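Local coordinates for protein iota-carrageenase (Alteromonas sp., PDB 1H80) that hydrolyses the beta-1,4 linkages inside iota-carrageenan, a sulfated galactan of red algal cell walls, with inversion of anomeric configuration, at residues Ile46-Ile49 and Ser50-Pro53; Asp369-Asp372 and Tyr373-Thr376. All coordinates share one frame; numbering follows the deposited sequence.

Interaction 1: Ile46-Ile49 and Ser50-Pro53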
ATOM      1  N   ILE A  46     -19.926  17.438   5.543  1.00 12.74           N
ATOM      2  CA  ILE A  46     -18.573  17.894   5.264  1.00 13.17           C
ATOM      3  C   ILE A  46     -18.585  19.327   4.739  1.00 13.42           C
ATOM      4  O   ILE A  46     -17.823  20.174   5.197  1.00 13.82           O
ATOM      5  CB  ILE A  46     -17.901  16.964   4.231  1.00 13.02           C
ATOM      6  CG1 ILE A  46     -17.612  15.615   4.886  1.00 13.57           C
ATOM      7  CG2 ILE A  46     -16.633  17.596   3.680  1.00 14.15           C
ATOM      8  CD1 ILE A  46     -17.230  14.535   3.898  1.00 13.95           C
ATOM      9  N   ASN A  47     -19.458  19.605   3.779  1.00 13.23           N
ATOM     10  CA  ASN A  47     -19.531  20.943   3.213  1.00 13.94           C
ATOM     11  C   ASN A  47     -19.897  21.984   4.266  1.00 13.17           C
ATOM     12  O   ASN A  47     -19.303  23.061   4.317  1.00 13.83           O
ATOM     13  CB  ASN A  47     -20.553  20.984   2.075  1.00 14.76           C
ATOM     14  CG  ASN A  47     -20.128  20.154   0.876  1.00 16.44           C
ATOM     15  OD1 ASN A  47     -18.978  19.730   0.773  1.00 16.23           O
ATOM     16  ND2 ASN A  47     -21.060  19.930  -0.044  1.00 18.32           N
ATOM     17  N   ALA A  48     -20.872  21.654   5.108  1.00 13.94           N
ATOM     18  CA  ALA A  48     -21.318  22.567   6.153  1.00 14.23           C
ATOM     19  C   ALA A  48     -20.195  22.882   7.132  1.00 14.36           C
ATOM     20  O   ALA A  48     -19.990  24.035   7.508  1.00 15.50           O
ATOM     21  CB  ALA A  48     -22.497  21.968   6.898  1.00 14.48           C
ATOM     22  N   ILE A  49     -19.458  21.855   7.532  1.00 13.81           N
ATOM     23  CA  ILE A  49     -18.369  22.054   8.479  1.00 12.80           C
ATOM     24  C   ILE A  49     -17.224  22.852   7.866  1.00 13.40           C
ATOM     25  O   ILE A  49     -16.677  23.752   8.504  1.00 13.73           O
ATOM     26  CB  ILE A  49     -17.836  20.698   8.997  1.00 12.95           C
ATOM     27  CG1 ILE A  49     -18.936  19.989   9.790  1.00 13.92           C
ATOM     28  CG2 ILE A  49     -16.584  20.915   9.855  1.00 13.55           C
ATOM     29  CD1 ILE A  49     -18.581  18.585  10.210  1.00 14.61           C
ATOM     30  N   SER A  50     -16.870  22.544   6.622  1.00 13.33           N
ATOM     31  CA  SER A  50     -15.764  23.240   5.981  1.00 14.61           C
ATOM     32  C   SER A  50     -16.048  24.718   5.735  1.00 15.50           C
ATOM     33  O   SER A  50     -15.122  25.511   5.573  1.00 15.87           O
ATOM     34  CB  SER A  50     -15.391  22.556   4.666  1.00 14.58           C
ATOM     35  OG  SER A  50     -14.143  23.042   4.203  1.00 15.80           O
ATOM     36  N   ARG A  51     -17.327  25.089   5.704  1.00 16.53           N
ATOM     37  CA  ARG A  51     -17.703  26.485   5.502  1.00 18.80           C
ATOM     38  C   ARG A  51     -17.392  27.330   6.737  1.00 18.97           C
ATOM     39  O   ARG A  51     -17.273  28.553   6.646  1.00 19.86           O
ATOM     40  CB  ARG A  51     -19.193  26.606   5.167  1.00 20.96           C
ATOM     41  CG  ARG A  51     -19.542  26.248   3.731  1.00 24.76           C
ATOM     42  CD  ARG A  51     -20.947  26.723   3.377  1.00 27.72           C
ATOM     43  NE  ARG A  51     -21.995  25.849   3.897  1.00 30.17           N
ATOM     44  CZ  ARG A  51     -22.430  24.752   3.280  1.00 30.72           C
ATOM     45  NH1 ARG A  51     -21.906  24.390   2.117  1.00 32.06           N
ATOM     46  NH2 ARG A  51     -23.396  24.024   3.819  1.00 30.89           N
ATOM     47  N   LYS A  52     -17.264  26.679   7.889  1.00 19.15           N
ATOM     48  CA  LYS A  52     -16.961  27.389   9.132  1.00 19.50           C
ATOM     49  C   LYS A  52     -15.472  27.741   9.170  1.00 19.98           C
ATOM     50  O   LYS A  52     -14.618  26.902   8.885  1.00 18.47           O
ATOM     51  CB  LYS A  52     -17.306  26.516  10.344  1.00 20.58           C
ATOM     52  CG  LYS A  52     -18.742  26.007  10.378  1.00 22.75           C
ATOM     53  CD  LYS A  52     -19.742  27.142  10.507  1.00 25.54           C
ATOM     54  CE  LYS A  52     -21.165  26.613  10.575  1.00 27.17           C
ATOM     55  NZ  LYS A  52     -22.163  27.711  10.718  1.00 30.04           N
ATOM     56  N   PRO A  53     -15.144  28.990   9.535  1.00 20.84           N
ATOM     57  CA  PRO A  53     -13.754  29.451   9.611  1.00 21.17           C
ATOM     58  C   PRO A  53     -12.806  28.521  10.369  1.00 21.27           C
ATOM     59  O   PRO A  53     -11.692  28.255   9.913  1.00 21.99           O
ATOM     60  CB  PRO A  53     -13.887  30.812  10.286  1.00 21.61           C
ATOM     61  CG  PRO A  53     -15.186  31.308   9.745  1.00 22.18           C
ATOM     62  CD  PRO A  53     -16.073  30.083   9.871  1.00 21.73           C
TER
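R51 turns its side chain back over the last turn of helix 39-50, a C-terminal helix end that leads into strand 56-60 of the parallel beta-helix. One guanidinium face lies over A48 CA and the carbonyl oxygen of N47, both nearer the border of the group than its middle; NH2 comes to 3.4 Å from A48 CA, and NH1 stands 3.7 Å from N47 CB. The chain reaches this place because CG sits beside the backbone N (chi1 -78°) and the chain bends again at chi3 (-79°), so that the arginine curls over the backbone and R51 CG passes 3.2 Å from N47 O. Beneath it the helical bonding changes step. S50 N still makes a straight i-to-i+4 bond to I46 O (2.9 Å, 163°), whereas R51 N is shared weakly between N47 O and A48 O. K52 N then falls back three residues to I49 O. Farther out, I49 and I46 face V76 of strand 76-80, and I49 also meets Y22 of strand 20-23, packing the helix against the beta-helix strands, consistent with the N-terminal capping helix of pectate lyase-like folds. N47 OD1 accepts bonds from Q43 and K73, and S50 OG bonds to the S74 carbonyl. Past the helix, K52 CG lies 3.6 Å from I49 O.

Interaction 2: Asp369-Asp372 and Tyr373-Thr376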
ATOM      1  N   ASP A 369       8.669 -15.811 -10.278  1.00 17.78           N
ATOM      2  CA  ASP A 369      10.113 -15.618 -10.374  1.00 19.43           C
ATOM      3  C   ASP A 369      10.840 -15.735  -9.039  1.00 18.79           C
ATOM      4  O   ASP A 369      12.022 -15.415  -8.941  1.00 20.16           O
ATOM      5  CB  ASP A 369      10.447 -14.274 -11.048  1.00 20.95           C
ATOM      6  CG  ASP A 369      10.092 -13.067 -10.192  1.00 23.47           C
ATOM      7  OD1 ASP A 369       9.547 -13.237  -9.083  1.00 24.23           O
ATOM      8  OD2 ASP A 369      10.368 -11.931 -10.642  1.00 25.71           O
ATOM      9  N   GLN A 370      10.129 -16.201  -8.015  1.00 17.64           N
ATOM     10  CA  GLN A 370      10.720 -16.389  -6.696  1.00 16.79           C
ATOM     11  C   GLN A 370      10.741 -17.873  -6.341  1.00 16.11           C
ATOM     12  O   GLN A 370      11.472 -18.292  -5.449  1.00 15.53           O
ATOM     13  CB  GLN A 370       9.914 -15.648  -5.625  1.00 16.61           C
ATOM     14  CG  GLN A 370       9.829 -14.146  -5.821  1.00 16.99           C
ATOM     15  CD  GLN A 370       8.934 -13.485  -4.792  1.00 17.45           C
ATOM     16  OE1 GLN A 370       7.912 -14.045  -4.394  1.00 16.74           O
ATOM     17  NE2 GLN A 370       9.304 -12.279  -4.369  1.00 18.32           N
ATOM     18  N   LEU A 371       9.936 -18.659  -7.048  1.00 16.62           N
ATOM     19  CA  LEU A 371       9.833 -20.094  -6.780  1.00 16.52           C
ATOM     20  C   LEU A 371      11.137 -20.872  -6.847  1.00 16.53           C
ATOM     21  O   LEU A 371      11.300 -21.867  -6.140  1.00 16.80           O
ATOM     22  CB  LEU A 371       8.825 -20.740  -7.728  1.00 15.91           C
ATOM     23  CG  LEU A 371       7.376 -20.266  -7.629  1.00 16.18           C
ATOM     24  CD1 LEU A 371       6.529 -21.049  -8.623  1.00 16.56           C
ATOM     25  CD2 LEU A 371       6.856 -20.462  -6.208  1.00 15.97           C
ATOM     26  N   ASP A 372      12.063 -20.427  -7.686  1.00 16.97           N
ATOM     27  CA  ASP A 372      13.332 -21.123  -7.822  1.00 17.47           C
ATOM     28  C   ASP A 372      14.192 -21.011  -6.569  1.00 16.87           C
ATOM     29  O   ASP A 372      15.154 -21.756  -6.401  1.00 17.32           O
ATOM     30  CB  ASP A 372      14.094 -20.595  -9.040  1.00 18.03           C
ATOM     31  CG  ASP A 372      13.422 -20.961 -10.356  1.00 20.08           C
ATOM     32  OD1 ASP A 372      12.361 -21.628 -10.330  1.00 19.07           O
ATOM     33  OD2 ASP A 372      13.957 -20.583 -11.420  1.00 21.21           O
ATOM     34  N   TYR A 373      13.846 -20.086  -5.681  1.00 16.44           N
ATOM     35  CA  TYR A 373      14.616 -19.935  -4.459  1.00 16.34           C
ATOM     36  C   TYR A 373      14.319 -21.043  -3.452  1.00 16.53           C
ATOM     37  O   TYR A 373      14.920 -21.096  -2.383  1.00 16.17           O
ATOM     38  CB  TYR A 373      14.372 -18.552  -3.851  1.00 17.58           C
ATOM     39  CG  TYR A 373      14.994 -17.454  -4.680  1.00 18.45           C
ATOM     40  CD1 TYR A 373      16.373 -17.417  -4.896  1.00 20.14           C
ATOM     41  CD2 TYR A 373      14.205 -16.473  -5.280  1.00 20.58           C
ATOM     42  CE1 TYR A 373      16.952 -16.433  -5.694  1.00 21.16           C
ATOM     43  CE2 TYR A 373      14.775 -15.482  -6.081  1.00 21.27           C
ATOM     44  CZ  TYR A 373      16.148 -15.473  -6.283  1.00 22.01           C
ATOM     45  OH  TYR A 373      16.712 -14.508  -7.087  1.00 23.79           O
ATOM     46  N   PHE A 374      13.397 -21.935  -3.802  1.00 15.64           N
ATOM     47  CA  PHE A 374      13.073 -23.056  -2.924  1.00 16.73           C
ATOM     48  C   PHE A 374      14.094 -24.173  -3.118  1.00 17.30           C
ATOM     49  O   PHE A 374      14.108 -25.148  -2.371  1.00 17.27           O
ATOM     50  CB  PHE A 374      11.679 -23.606  -3.235  1.00 16.97           C
ATOM     51  CG  PHE A 374      10.562 -22.835  -2.595  1.00 17.51           C
ATOM     52  CD1 PHE A 374      10.517 -22.669  -1.214  1.00 18.04           C
ATOM     53  CD2 PHE A 374       9.548 -22.290  -3.369  1.00 17.65           C
ATOM     54  CE1 PHE A 374       9.472 -21.967  -0.612  1.00 18.18           C
ATOM     55  CE2 PHE A 374       8.497 -21.585  -2.779  1.00 17.32           C
ATOM     56  CZ  PHE A 374       8.460 -21.424  -1.399  1.00 17.61           C
ATOM     57  N   SER A 375      14.957 -24.018  -4.117  1.00 17.66           N
ATOM     58  CA  SER A 375      15.957 -25.036  -4.428  1.00 18.55           C
ATOM     59  C   SER A 375      16.828 -25.480  -3.256  1.00 19.14           C
ATOM     60  O   SER A 375      17.269 -26.630  -3.210  1.00 19.77           O
ATOM     61  CB  SER A 375      16.862 -24.556  -5.566  1.00 18.28           C
ATOM     62  OG  SER A 375      17.657 -23.454  -5.163  1.00 19.00           O
ATOM     63  N   THR A 376      17.066 -24.586  -2.303  1.00 19.12           N
ATOM     64  CA  THR A 376      17.917 -24.912  -1.162  1.00 19.34           C
ATOM     65  C   THR A 376      17.235 -25.605   0.013  1.00 19.93           C
ATOM     66  O   THR A 376      17.792 -26.539   0.593  1.00 21.81           O
ATOM     67  CB  THR A 376      18.617 -23.650  -0.613  1.00 19.39           C
ATOM     68  OG1 THR A 376      17.628 -22.686  -0.220  1.00 19.33           O
ATOM     69  CG2 THR A 376      19.527 -23.044  -1.669  1.00 19.53           C
TER
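Y373 lies back along Q370 and closes the first of three overlapping type I beta turns, each closed by a backbone bond from residue i+3 to residue i, in the loop between strands 364-366 and 399-401. The first turn is closed by Y373 N, which donates to Q370 O (3.0 Å, 158°). The tyrosine CG sits beside its own backbone N (chi1 -70°), which directs the ring toward the start of the run: CD2 comes 3.3 Å from Q370 O and 3.8 Å from Q370 CA, with CE2 farther along near D369 O. With an alanine in place of Y373, the backbone bond could persist, but the CA and carbonyl of Q370 would probably lose the ring beside them, opening a gap along that side of the turn. Next comes F374, whose N closes the second turn on L371 O at 3.1 Å. Its CD2 rests 3.3 Å from that same oxygen, while L371 CD2 meets the phenyl edge in the ring plane, 4.0 Å from CE2. Both of these side chains are buried, and F374 also packs on L404, as does Q370. S375 N ends the series on D372 O (3.2 Å, 161°), and its CB lies close to the same carbonyl. Around the run, D372 OD1 bonds to Y451 OH, Q370 OE1 receives K367 N, and the Y373 carbonyl accepts H436 NE2. Repeated backbone bonds thus carry the contact, with one apolar contact between buried side chains and polar links to neighbouring loops.

Interactions 1 and 2 lie on opposite sides of the chain's centre, their nearest atoms about 39 Å apart, and share no structural element. Both are local and partly buried, and both rest mainly on backbone bonds. Residues 46-53 finish a regular helix packed on the beta-helix strands, with four-residue spacing giving way to three; residues 369-376 lie wholly in the long loop between strands 364-366 and 399-401 and keep three-residue spacing throughout. Their side-chain chemistry differs accordingly: an exposed arginine folded over backbone in interaction 1, whose buried isoleucines face strands, against aromatic rings beside carbonyls and a leucine-phenylalanine contact in interaction 2, whose neighbours are other loops.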